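PDB 6QP0: putative chromatin binding protein from Chaetomium thermophilum, which binds ADP and a magnesium ion through its P-loop NTPase domain and, as a Kti12 protein, probably acts as a tRNA-dependent ATPase needed for tRNA modification by Elongator. Local coordinates for residues H74-A79 with D125-D130; P227-A232 with D245-A250; L132-G137 with V212-E217; G137-L142 with R223-L228. All blocks are in the same frame, centred on the assembly; numbering follows the deposited sequence.

Interaction 1 is the most buried of the four. It pairs two parallel strands of the central sheet and ends at the magnesium site. Interaction 2 lies near the surface at the far edge of the same sheet, where a helix covers the strand by apolar contacts alone. Interactions 3 and 4 are partly buried and share G137. Both hold the start of helix 136-148 against the chain between helix 205-213 and strand 228-231. Interaction 3 is held mainly by hydrogen bonds, interaction 4 by one salt bridge and an edge-to-face aromatic pair. R139 of interaction 4 bonds E216 O of interaction 3. L142 packs on L129 of interaction 1, and W248 of interaction 2 packs on I126.

Interaction 1. Residues H74-A79 with D125-D130; sequences HYISDA and DIVILD
The imidazole of H74 overlaps the start of the neighbouring strand, with CD2 beside the carbonyl of I126 and NE2 on the carboxylate of D125. Strands 72-77 and 125-130 are adjacent and parallel in the sheet of this P-loop NTPase fold. H74 NE2 donates to D125 OD2 over 2.7 Å, nearly straight at 167°. D125 OD2 receives it on its anti lone pair, and ring and carboxylate lie close to one plane. D125 OD2 also forms a salt bridge with R72. An alanine in place of H74 would probably take the NE2 donor from D125 OD2, leaving that oxygen to R72, and cost V127 CG2 its contact with the ring.

Four backbone bonds zip the strands. I126 O takes H74 N at 2.8 Å, and H74 O takes I128 N. I128 O then takes I76 N, and I76 O takes D130 N. H74, I76, V127 and L129 share one face of the sheet. There I76 CD1 meets V127 CG1 at 3.9 Å and I76 CG2 meets L129 CD1 at 4.0 Å, beside helix 106-120. Y75, I128 and D130 are on the other face, toward helix 15-31.

D130 belongs to the magnesium site with T16, consistent with a Walker B aspartate. Beyond it, a water joins D130 O to D78 N. Two hydroxyls grip D130 OD2: T16 OG1, and Y75 OH, which donates over 2.7 Å from the anti side, 18° out of the carboxylate plane.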
# COMPACT_ATOMS: atom_id res chain seq x y z
N HIS A 74 -2.46 -6.51 -11.44
CA HIS A 74 -1.14 -5.91 -11.31
C HIS A 74 -0.79 -5.71 -9.84
O HIS A 74 -1.66 -5.41 -9.01
CB HIS A 74 -1.05 -4.56 -12.03
CG HIS A 74 -1.53 -4.59 -13.45
ND1 HIS A 74 -0.68 -4.85 -14.51
CD2 HIS A 74 -2.75 -4.40 -13.98
CE1 HIS A 74 -1.37 -4.81 -15.63
NE2 HIS A 74 -2.63 -4.55 -15.34
N TYR A 75 0.49 -5.88 -9.51
CA TYR A 75 1.00 -5.68 -8.16
C TYR A 75 2.22 -4.78 -8.22
O TYR A 75 3.15 -5.04 -8.99
CB TYR A 75 1.37 -7.02 -7.50
CG TYR A 75 2.14 -6.86 -6.21
CD1 TYR A 75 1.49 -6.62 -5.01
CD2 TYR A 75 3.53 -6.95 -6.20
CE1 TYR A 75 2.19 -6.48 -3.83
CE2 TYR A 75 4.24 -6.81 -5.02
CZ TYR A 75 3.57 -6.57 -3.85
OH TYR A 75 4.27 -6.43 -2.67
N ILE A 76 2.21 -3.72 -7.41
CA ILE A 76 3.29 -2.74 -7.37
C ILE A 76 3.67 -2.51 -5.92
O ILE A 76 2.81 -2.50 -5.03
CB ILE A 76 2.89 -1.41 -8.04
CG1 ILE A 76 2.39 -1.66 -9.47
CG2 ILE A 76 4.07 -0.45 -8.05
CD1 ILE A 76 1.74 -0.45 -10.11
N SER A 77 4.97 -2.31 -5.67
CA SER A 77 5.47 -2.04 -4.34
C SER A 77 6.77 -1.26 -4.45
O SER A 77 7.35 -1.13 -5.53
CB SER A 77 5.68 -3.34 -3.55
OG SER A 77 6.78 -4.07 -4.06
N ASP A 78 7.23 -0.74 -3.31
CA ASP A 78 8.54 -0.10 -3.26
C ASP A 78 9.62 -1.07 -3.75
O ASP A 78 10.55 -0.67 -4.46
CB ASP A 78 8.85 0.38 -1.85
CG ASP A 78 7.96 1.53 -1.41
OD1 ASP A 78 6.92 1.77 -2.05
OD2 ASP A 78 8.31 2.20 -0.42
N ALA A 79 9.50 -2.35 -3.39
CA ALA A 79 10.50 -3.33 -3.76
C ALA A 79 10.49 -3.61 -5.26
O ALA A 79 11.55 -3.74 -5.88
CB ALA A 79 10.28 -4.63 -2.97
N ASP A 125 -8.18 -3.15 -15.47
CA ASP A 125 -6.92 -3.52 -14.84
C ASP A 125 -7.00 -3.22 -13.35
O ASP A 125 -7.09 -2.06 -12.95
CB ASP A 125 -5.75 -2.77 -15.48
CG ASP A 125 -5.53 -3.18 -16.92
OD1 ASP A 125 -6.32 -2.75 -17.79
OD2 ASP A 125 -4.57 -3.93 -17.18
N ILE A 126 -6.96 -4.27 -12.54
CA ILE A 126 -6.96 -4.14 -11.09
C ILE A 126 -5.52 -4.01 -10.62
O ILE A 126 -4.68 -4.85 -10.93
CB ILE A 126 -7.66 -5.33 -10.43
CG1 ILE A 126 -9.10 -5.45 -10.94
CG2 ILE A 126 -7.64 -5.18 -8.91
CD1 ILE A 126 -9.79 -6.73 -10.53
N VAL A 127 -5.24 -2.95 -9.86
CA VAL A 127 -3.89 -2.61 -9.44
C VAL A 127 -3.84 -2.59 -7.92
O VAL A 127 -4.64 -1.90 -7.28
CB VAL A 127 -3.44 -1.25 -10.01
CG1 VAL A 127 -2.09 -0.85 -9.45
CG2 VAL A 127 -3.40 -1.30 -11.53
N ILE A 128 -2.91 -3.35 -7.35
CA ILE A 128 -2.66 -3.37 -5.92
C ILE A 128 -1.38 -2.57 -5.66
O ILE A 128 -0.30 -2.97 -6.10
CB ILE A 128 -2.51 -4.80 -5.39
CG1 ILE A 128 -3.78 -5.61 -5.67
CG2 ILE A 128 -2.20 -4.78 -3.90
CD1 ILE A 128 -3.60 -7.10 -5.45
N LEU A 129 -1.51 -1.47 -4.92
CA LEU A 129 -0.36 -0.62 -4.59
C LEU A 129 0.04 -0.93 -3.15
O LEU A 129 -0.57 -0.43 -2.20
CB LEU A 129 -0.71 0.85 -4.78
CG LEU A 129 0.46 1.83 -4.67
CD1 LEU A 129 1.50 1.57 -5.74
CD2 LEU A 129 -0.02 3.27 -4.74
N ASP A 130 1.08 -1.75 -2.99
CA ASP A 130 1.59 -2.14 -1.68
C ASP A 130 2.70 -1.17 -1.30
O ASP A 130 3.87 -1.34 -1.66
CB ASP A 130 2.09 -3.58 -1.72
CG ASP A 130 2.89 -3.97 -0.48
OD1 ASP A 130 2.92 -3.20 0.49
OD2 ASP A 130 3.50 -5.06 -0.50
O HOH W 1 6.10 -1.36 -0.38

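Interaction 2. Residues P227-A232 with D245-A250; sequences PLFLLA and DKIWDA
The phenyl ring of F229 fills the interface between strand 228-231 and the 245-250 part of helix 237-250. The two form a beta-alpha unit at the edge of the P-loop NTPase sheet. Segment 245-250 runs back across segment 228-231, nearly antiparallel at 160°, and the axes of these short segments are 9.9 Å apart at their closest.

The main interaction is CH-pi. I247 CG1 sits over the centre of one face of the F229 ring, 3.9 Å from the ring centroid and 12° off the ring normal. I247 is buried, and its side chain also touches L22 of helix 15-31. It thus contacts both F229 and that helix.

The remaining contacts are apolar. K246 meets the ring through CB, 3.7 Å from F229 CE1. The end of the lysine leads away from the strand. One turn further on, A250 CB approaches F229 CZ more loosely, at 4.4 Å. K246, I247 and A250 thus make up the part of the helix surface turned to the ring.

Other parts of the fold extend the packing. F229 also touches V243 of the same helix and C154 of the neighbouring strand 153-158. L231 packs on T240, V243 and F244, nearer the start of the helix. At the other end of the strand P227, which follows a cis peptide bond, sets its CG 4.3 Å from A250 CB.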
# COMPACT_ATOMS: atom_id res chain seq x y z
N PRO A 227 -13.90 4.06 -0.44
CA PRO A 227 -14.28 3.13 0.64
C PRO A 227 -13.07 2.56 1.38
O PRO A 227 -12.14 2.07 0.75
CB PRO A 227 -15.06 2.03 -0.08
CG PRO A 227 -14.61 2.11 -1.50
CD PRO A 227 -14.30 3.55 -1.76
N LEU A 228 -13.09 2.63 2.71
CA LEU A 228 -11.98 2.17 3.53
C LEU A 228 -12.23 0.75 4.01
O LEU A 228 -13.35 0.38 4.34
CB LEU A 228 -11.78 3.09 4.74
CG LEU A 228 -10.68 2.68 5.72
CD1 LEU A 228 -9.33 2.61 5.01
CD2 LEU A 228 -10.61 3.64 6.90
N PHE A 229 -11.16 -0.05 4.03
CA PHE A 229 -11.20 -1.41 4.55
C PHE A 229 -9.96 -1.63 5.41
O PHE A 229 -8.89 -1.08 5.13
CB PHE A 229 -11.25 -2.45 3.42
CG PHE A 229 -12.33 -2.20 2.42
CD1 PHE A 229 -13.59 -2.77 2.57
CD2 PHE A 229 -12.10 -1.40 1.31
CE1 PHE A 229 -14.59 -2.55 1.65
CE2 PHE A 229 -13.10 -1.17 0.38
CZ PHE A 229 -14.34 -1.75 0.55
N LEU A 230 -10.12 -2.43 6.46
CA LEU A 230 -9.05 -2.69 7.40
C LEU A 230 -8.91 -4.19 7.64
O LEU A 230 -9.89 -4.94 7.54
CB LEU A 230 -9.29 -1.97 8.73
CG LEU A 230 -9.40 -0.44 8.67
CD1 LEU A 230 -10.81 -0.01 8.29
CD2 LEU A 230 -8.98 0.18 9.99
N LEU A 231 -7.69 -4.61 7.96
CA LEU A 231 -7.40 -6.02 8.24
C LEU A 231 -6.37 -6.06 9.37
O LEU A 231 -5.19 -5.79 9.15
CB LEU A 231 -6.87 -6.74 7.01
CG LEU A 231 -7.83 -6.97 5.84
CD1 LEU A 231 -7.09 -7.62 4.68
CD2 LEU A 231 -9.00 -7.83 6.27
N ALA A 232 -6.83 -6.40 10.57
CA ALA A 232 -5.91 -6.66 11.67
C ALA A 232 -5.25 -8.02 11.48
O ALA A 232 -5.76 -8.89 10.76
CB ALA A 232 -6.65 -6.61 13.01
N ASP A 245 -14.22 -9.62 -0.40
CA ASP A 245 -15.44 -9.64 -1.20
C ASP A 245 -16.04 -8.24 -1.32
O ASP A 245 -16.53 -7.86 -2.39
CB ASP A 245 -16.46 -10.61 -0.59
CG ASP A 245 -16.17 -12.07 -0.93
OD1 ASP A 245 -16.38 -12.46 -2.10
OD2 ASP A 245 -15.72 -12.82 -0.04
N LYS A 246 -16.03 -7.47 -0.23
CA LYS A 246 -16.53 -6.10 -0.30
C LYS A 246 -15.62 -5.23 -1.17
O LYS A 246 -16.10 -4.34 -1.88
CB LYS A 246 -16.66 -5.52 1.11
CG LYS A 246 -17.75 -6.16 1.96
CD LYS A 246 -17.41 -6.08 3.44
CE LYS A 246 -18.56 -6.52 4.34
NZ LYS A 246 -19.33 -7.69 3.83
N ILE A 247 -14.31 -5.48 -1.13
CA ILE A 247 -13.41 -4.82 -2.07
C ILE A 247 -13.81 -5.15 -3.50
O ILE A 247 -13.85 -4.27 -4.37
CB ILE A 247 -11.94 -5.21 -1.81
CG1 ILE A 247 -11.48 -4.76 -0.42
CG2 ILE A 247 -11.04 -4.61 -2.89
CD1 ILE A 247 -10.12 -5.31 -0.00
N TRP A 248 -14.12 -6.42 -3.77
CA TRP A 248 -14.49 -6.82 -5.13
C TRP A 248 -15.78 -6.14 -5.56
O TRP A 248 -15.86 -5.58 -6.66
CB TRP A 248 -14.63 -8.34 -5.21
CG TRP A 248 -14.97 -8.80 -6.58
CD1 TRP A 248 -16.21 -9.03 -7.09
CD2 TRP A 248 -14.04 -9.10 -7.64
NE1 TRP A 248 -16.12 -9.45 -8.40
CE2 TRP A 248 -14.80 -9.50 -8.76
CE3 TRP A 248 -12.65 -9.07 -7.75
CZ2 TRP A 248 -14.21 -9.87 -9.96
CZ3 TRP A 248 -12.07 -9.43 -8.94
CH2 TRP A 248 -12.85 -9.83 -10.04
N ASP A 249 -16.81 -6.19 -4.72
CA ASP A 249 -18.07 -5.54 -5.05
C ASP A 249 -17.88 -4.04 -5.26
O ASP A 249 -18.58 -3.43 -6.08
CB ASP A 249 -19.10 -5.79 -3.95
CG ASP A 249 -19.50 -7.25 -3.85
OD1 ASP A 249 -19.48 -7.94 -4.89
OD2 ASP A 249 -19.83 -7.71 -2.74
N ALA A 250 -16.94 -3.43 -4.53
CA ALA A 250 -16.71 -2.00 -4.67
C ALA A 250 -16.12 -1.66 -6.04
O ALA A 250 -16.52 -0.67 -6.66
CB ALA A 250 -15.78 -1.51 -3.56

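Interaction 3. Residues L132-G137 with V212-E217; sequences LNYIKG and VFRYEE
Y134 OH is gripped from two sources. R214 NE donates to it over 2.7 Å, and E106 OE2 is hydrogen-bonded to it as well. R214 NH2 adds a weak bond. The hydroxyl lies at the edge of the guanidinium, close to its plane, while the tyrosine ring is turned 77° against that plane. The R214 chi1 of 76° places CG between the backbone N and the carbonyl carbon, and the chain then runs extended to NE. NH2 also bonds Y88 O. An alanine in place of R214 would probably leave Y134 OH with E106 alone among the partners described, cost Y88 O a donor and hold the phenol less firmly.

The base of Y134 is held too. Its CB comes to 3.3 Å from Y215 CD1, a close contact, and Y134 CD2 lies as near to R214 O. I135 CG1 packs 3.4 Å above one face of the Y134 ring, toward its rim. Y215 OH reaches T8.

The backbones are joined by E216 N, which donates to Y134 O over 3.0 Å. The E216 side chain then turns toward the helix start. Its OE1 takes the N-H of K136 over 2.6 Å, almost straight at 175°, from above the carboxylate plane. The aliphatic part of K136 lies against the same oxygen, with CG 3.1 Å from E216 OE1.

I135 is the N-cap residue of helix 136-148, so the E216 carboxylate receives a first-turn amide from a distant part of the chain. L132, just before, touches K15 of the P-loop, which places this contact beside the nucleotide site.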
# COMPACT_ATOMS: atom_id res chain seq x y z
N LEU A 132 3.58 2.18 1.93
CA LEU A 132 3.14 2.90 3.12
C LEU A 132 1.93 3.77 2.81
O LEU A 132 0.93 3.76 3.54
CB LEU A 132 4.28 3.73 3.69
CG LEU A 132 5.47 2.94 4.25
CD1 LEU A 132 6.69 3.83 4.42
CD2 LEU A 132 5.10 2.29 5.58
N ASN A 133 2.00 4.53 1.72
CA ASN A 133 0.89 5.37 1.26
C ASN A 133 0.23 6.09 2.44
O ASN A 133 -0.99 6.09 2.61
CB ASN A 133 -0.14 4.54 0.49
CG ASN A 133 0.45 3.93 -0.78
OD1 ASN A 133 1.31 4.52 -1.42
ND2 ASN A 133 -0.03 2.74 -1.14
N TYR A 134 1.07 6.72 3.26
CA TYR A 134 0.67 7.19 4.58
C TYR A 134 0.25 8.65 4.62
O TYR A 134 -0.06 9.15 5.70
CB TYR A 134 1.82 6.97 5.57
CG TYR A 134 3.01 7.88 5.34
CD1 TYR A 134 4.02 7.52 4.46
CD2 TYR A 134 3.11 9.09 6.00
CE1 TYR A 134 5.11 8.36 4.25
CE2 TYR A 134 4.19 9.93 5.80
CZ TYR A 134 5.18 9.56 4.93
OH TYR A 134 6.26 10.40 4.73
N ILE A 135 0.24 9.34 3.49
CA ILE A 135 -0.09 10.77 3.44
C ILE A 135 -1.44 10.93 2.78
O ILE A 135 -1.69 10.36 1.71
CB ILE A 135 0.99 11.58 2.70
CG1 ILE A 135 2.38 11.28 3.28
CG2 ILE A 135 0.69 13.06 2.79
CD1 ILE A 135 3.52 11.89 2.50
N LYS A 136 -2.33 11.70 3.41
CA LYS A 136 -3.65 11.95 2.85
C LYS A 136 -3.54 12.61 1.47
O LYS A 136 -4.26 12.23 0.54
CB LYS A 136 -4.47 12.83 3.79
CG LYS A 136 -4.82 12.14 5.11
CD LYS A 136 -5.55 13.08 6.05
CE LYS A 136 -5.85 12.40 7.38
NZ LYS A 136 -6.58 13.29 8.32
N GLY A 137 -2.65 13.59 1.33
CA GLY A 137 -2.45 14.21 0.03
C GLY A 137 -2.04 13.20 -1.03
O GLY A 137 -2.59 13.18 -2.13
N VAL A 212 6.19 6.11 11.74
CA VAL A 212 4.95 5.89 12.48
C VAL A 212 4.39 7.21 12.98
O VAL A 212 3.19 7.48 12.85
CB VAL A 212 5.19 4.92 13.65
CG1 VAL A 212 3.90 4.76 14.45
CG2 VAL A 212 5.69 3.58 13.16
N PHE A 213 5.24 8.05 13.57
CA PHE A 213 4.77 9.32 14.13
C PHE A 213 4.01 10.14 13.09
O PHE A 213 2.99 10.75 13.41
CB PHE A 213 5.96 10.12 14.68
CG PHE A 213 5.66 11.59 14.86
CD1 PHE A 213 5.04 12.05 16.01
CD2 PHE A 213 5.99 12.50 13.87
CE1 PHE A 213 4.76 13.39 16.17
CE2 PHE A 213 5.71 13.85 14.03
CZ PHE A 213 5.10 14.29 15.18
N ARG A 214 4.50 10.17 11.84
CA ARG A 214 3.91 10.99 10.80
C ARG A 214 2.93 10.22 9.91
O ARG A 214 2.57 10.71 8.84
CB ARG A 214 5.00 11.65 9.95
CG ARG A 214 5.71 10.76 8.94
CD ARG A 214 6.69 11.60 8.11
NE ARG A 214 7.40 10.83 7.09
CZ ARG A 214 8.49 10.10 7.32
NH1 ARG A 214 8.99 10.03 8.55
NH2 ARG A 214 9.06 9.45 6.33
N TYR A 215 2.50 9.03 10.33
CA TYR A 215 1.47 8.31 9.59
C TYR A 215 0.13 9.00 9.77
O TYR A 215 -0.23 9.42 10.88
CB TYR A 215 1.39 6.85 10.05
CG TYR A 215 0.35 6.04 9.29
CD1 TYR A 215 0.70 5.33 8.15
CD2 TYR A 215 -0.97 5.99 9.72
CE1 TYR A 215 -0.24 4.60 7.46
CE2 TYR A 215 -1.91 5.26 9.04
CZ TYR A 215 -1.55 4.56 7.90
OH TYR A 215 -2.49 3.83 7.21
N GLU A 216 -0.61 9.14 8.68
CA GLU A 216 -1.90 9.82 8.67
C GLU A 216 -2.99 8.77 8.50
O GLU A 216 -3.10 8.16 7.43
CB GLU A 216 -1.95 10.86 7.56
CG GLU A 216 -0.82 11.87 7.62
CD GLU A 216 -0.94 12.94 6.55
OE1 GLU A 216 -1.83 12.81 5.68
OE2 GLU A 216 -0.16 13.91 6.59
N GLU A 217 -3.78 8.57 9.54
CA GLU A 217 -4.82 7.55 9.50
C GLU A 217 -5.79 7.83 8.36
O GLU A 217 -6.18 8.98 8.15
CB GLU A 217 -5.57 7.50 10.83
CG GLU A 217 -4.70 7.16 12.04
CD GLU A 217 -4.17 5.74 11.99
OE1 GLU A 217 -4.55 4.99 11.06
OE2 GLU A 217 -3.37 5.37 12.88

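Interaction 4. Residues G137-L142 with R223-L228; sequences GWRYQL and RWDSPL
R139 lies against D225 from CB to its guanidinium. R139 CB is 3.7 Å from D225 OD1, and R139 CD closes to 3.4 Å from the same oxygen. The chain bends at chi3, -64°, which places NE. R139 NE then donates to D225 OD1 over 2.8 Å, forming a salt bridge. The carboxylate oxygen is met from above its plane but lies at the edge of the guanidinium. At the tip, NH1 bonds N133 O and NH2 bonds E216 O, so all three nitrogens have partners. D225 OD2 is bonded by N219 N.

The next residue, Y140, works through carbon. Its CB sits over the five-membered ring of W224, 4.1 Å from the centroid. Its ring turns an edge to the six-membered ring in an offset edge-to-face pair, planes at 89°. Y140 CD1 is 3.5 Å from W224 CE3. R223 NH1 lies near the edge of the same tyrosine. A water donates to both R139 O and W224 O.

The contact fastens the first turns of helix 136-148 to the loop that leads into edge strand 228-231. R139 also touches T8 of strand 4-9, W224 also packs on K136 and Y143 of the helix, and W138 faces helix 106-120.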
# COMPACT_ATOMS: atom_id res chain seq x y z
N GLY A 137 -2.65 13.59 1.33
CA GLY A 137 -2.45 14.21 0.03
C GLY A 137 -2.04 13.20 -1.03
O GLY A 137 -2.59 13.18 -2.13
N TRP A 138 -1.06 12.35 -0.70
CA TRP A 138 -0.65 11.31 -1.64
C TRP A 138 -1.81 10.38 -1.96
O TRP A 138 -2.07 10.07 -3.13
CB TRP A 138 0.53 10.53 -1.06
CG TRP A 138 0.86 9.27 -1.80
CD1 TRP A 138 0.89 8.01 -1.28
CD2 TRP A 138 1.19 9.15 -3.18
NE1 TRP A 138 1.23 7.11 -2.25
CE2 TRP A 138 1.42 7.78 -3.43
CE3 TRP A 138 1.32 10.05 -4.24
CZ2 TRP A 138 1.77 7.30 -4.69
CZ3 TRP A 138 1.67 9.57 -5.49
CH2 TRP A 138 1.89 8.21 -5.71
N ARG A 139 -2.55 9.94 -0.94
CA ARG A 139 -3.73 9.13 -1.18
C ARG A 139 -4.76 9.88 -2.00
O ARG A 139 -5.54 9.27 -2.74
CB ARG A 139 -4.34 8.67 0.15
CG ARG A 139 -3.52 7.61 0.89
CD ARG A 139 -4.34 6.92 1.98
NE ARG A 139 -4.75 7.84 3.04
CZ ARG A 139 -4.09 8.01 4.19
NH1 ARG A 139 -2.99 7.33 4.45
NH2 ARG A 139 -4.55 8.88 5.08
N TYR A 140 -4.78 11.22 -1.90
CA TYR A 140 -5.70 12.00 -2.72
C TYR A 140 -5.23 12.03 -4.17
O TYR A 140 -6.06 12.00 -5.09
CB TYR A 140 -5.82 13.42 -2.17
CG TYR A 140 -6.65 14.33 -3.04
CD1 TYR A 140 -8.04 14.32 -2.96
CD2 TYR A 140 -6.06 15.21 -3.95
CE1 TYR A 140 -8.81 15.14 -3.76
CE2 TYR A 140 -6.82 16.04 -4.74
CZ TYR A 140 -8.20 16.00 -4.65
OH TYR A 140 -8.97 16.82 -5.44
N GLN A 141 -3.92 12.10 -4.40
CA GLN A 141 -3.40 12.02 -5.76
C GLN A 141 -3.79 10.70 -6.41
O GLN A 141 -4.26 10.67 -7.55
CB GLN A 141 -1.88 12.18 -5.76
CG GLN A 141 -1.36 13.49 -5.17
CD GLN A 141 0.16 13.58 -5.23
OE1 GLN A 141 0.79 13.06 -6.15
NE2 GLN A 141 0.75 14.23 -4.23
N LEU A 142 -3.61 9.59 -5.68
CA LEU A 142 -3.96 8.29 -6.21
C LEU A 142 -5.46 8.20 -6.49
O LEU A 142 -5.88 7.62 -7.50
CB LEU A 142 -3.54 7.19 -5.23
CG LEU A 142 -2.03 7.05 -5.02
CD1 LEU A 142 -1.73 6.16 -3.82
CD2 LEU A 142 -1.38 6.50 -6.27
N ARG A 223 -13.67 11.59 0.72
CA ARG A 223 -13.99 10.75 -0.42
C ARG A 223 -12.78 10.01 -0.97
O ARG A 223 -12.94 8.96 -1.60
CB ARG A 223 -14.63 11.59 -1.53
CG ARG A 223 -13.73 12.70 -2.05
CD ARG A 223 -14.46 13.61 -3.02
NE ARG A 223 -13.57 14.63 -3.57
CZ ARG A 223 -13.20 15.73 -2.92
NH1 ARG A 223 -12.38 16.60 -3.50
NH2 ARG A 223 -13.63 15.96 -1.69
N TRP A 224 -11.57 10.53 -0.76
CA TRP A 224 -10.38 9.89 -1.30
C TRP A 224 -9.84 8.78 -0.41
O TRP A 224 -9.05 7.96 -0.89
CB TRP A 224 -9.28 10.93 -1.55
CG TRP A 224 -8.88 11.70 -0.34
CD1 TRP A 224 -7.94 11.35 0.58
CD2 TRP A 224 -9.41 12.96 0.09
NE1 TRP A 224 -7.85 12.31 1.56
CE2 TRP A 224 -8.74 13.31 1.28
CE3 TRP A 224 -10.38 13.83 -0.42
CZ2 TRP A 224 -9.01 14.49 1.97
CZ3 TRP A 224 -10.65 15.00 0.27
CH2 TRP A 224 -9.97 15.32 1.45
N ASP A 225 -10.24 8.73 0.85
CA ASP A 225 -9.89 7.62 1.73
C ASP A 225 -10.99 6.58 1.82
O ASP A 225 -10.81 5.56 2.49
CB ASP A 225 -9.55 8.14 3.13
CG ASP A 225 -8.16 8.74 3.21
OD1 ASP A 225 -7.35 8.49 2.30
OD2 ASP A 225 -7.89 9.47 4.19
N SER A 226 -12.13 6.80 1.16
CA SER A 226 -13.21 5.83 1.13
C SER A 226 -13.37 5.28 -0.29
O SER A 226 -13.02 5.95 -1.26
CB SER A 226 -14.54 6.45 1.57
OG SER A 226 -15.09 7.25 0.54
N PRO A 227 -13.90 4.06 -0.44
CA PRO A 227 -14.28 3.13 0.64
C PRO A 227 -13.07 2.56 1.38
O PRO A 227 -12.14 2.07 0.75
CB PRO A 227 -15.06 2.03 -0.08
CG PRO A 227 -14.61 2.11 -1.50
CD PRO A 227 -14.30 3.55 -1.76
N LEU A 228 -13.09 2.63 2.71
CA LEU A 228 -11.98 2.17 3.53
C LEU A 228 -12.23 0.75 4.01
O LEU A 228 -13.35 0.38 4.34
CB LEU A 228 -11.78 3.09 4.74
CG LEU A 228 -10.68 2.68 5.72
CD1 LEU A 228 -9.33 2.61 5.01
CD2 LEU A 228 -10.61 3.64 6.90
O HOH W 2 -6.74 6.61 -2.17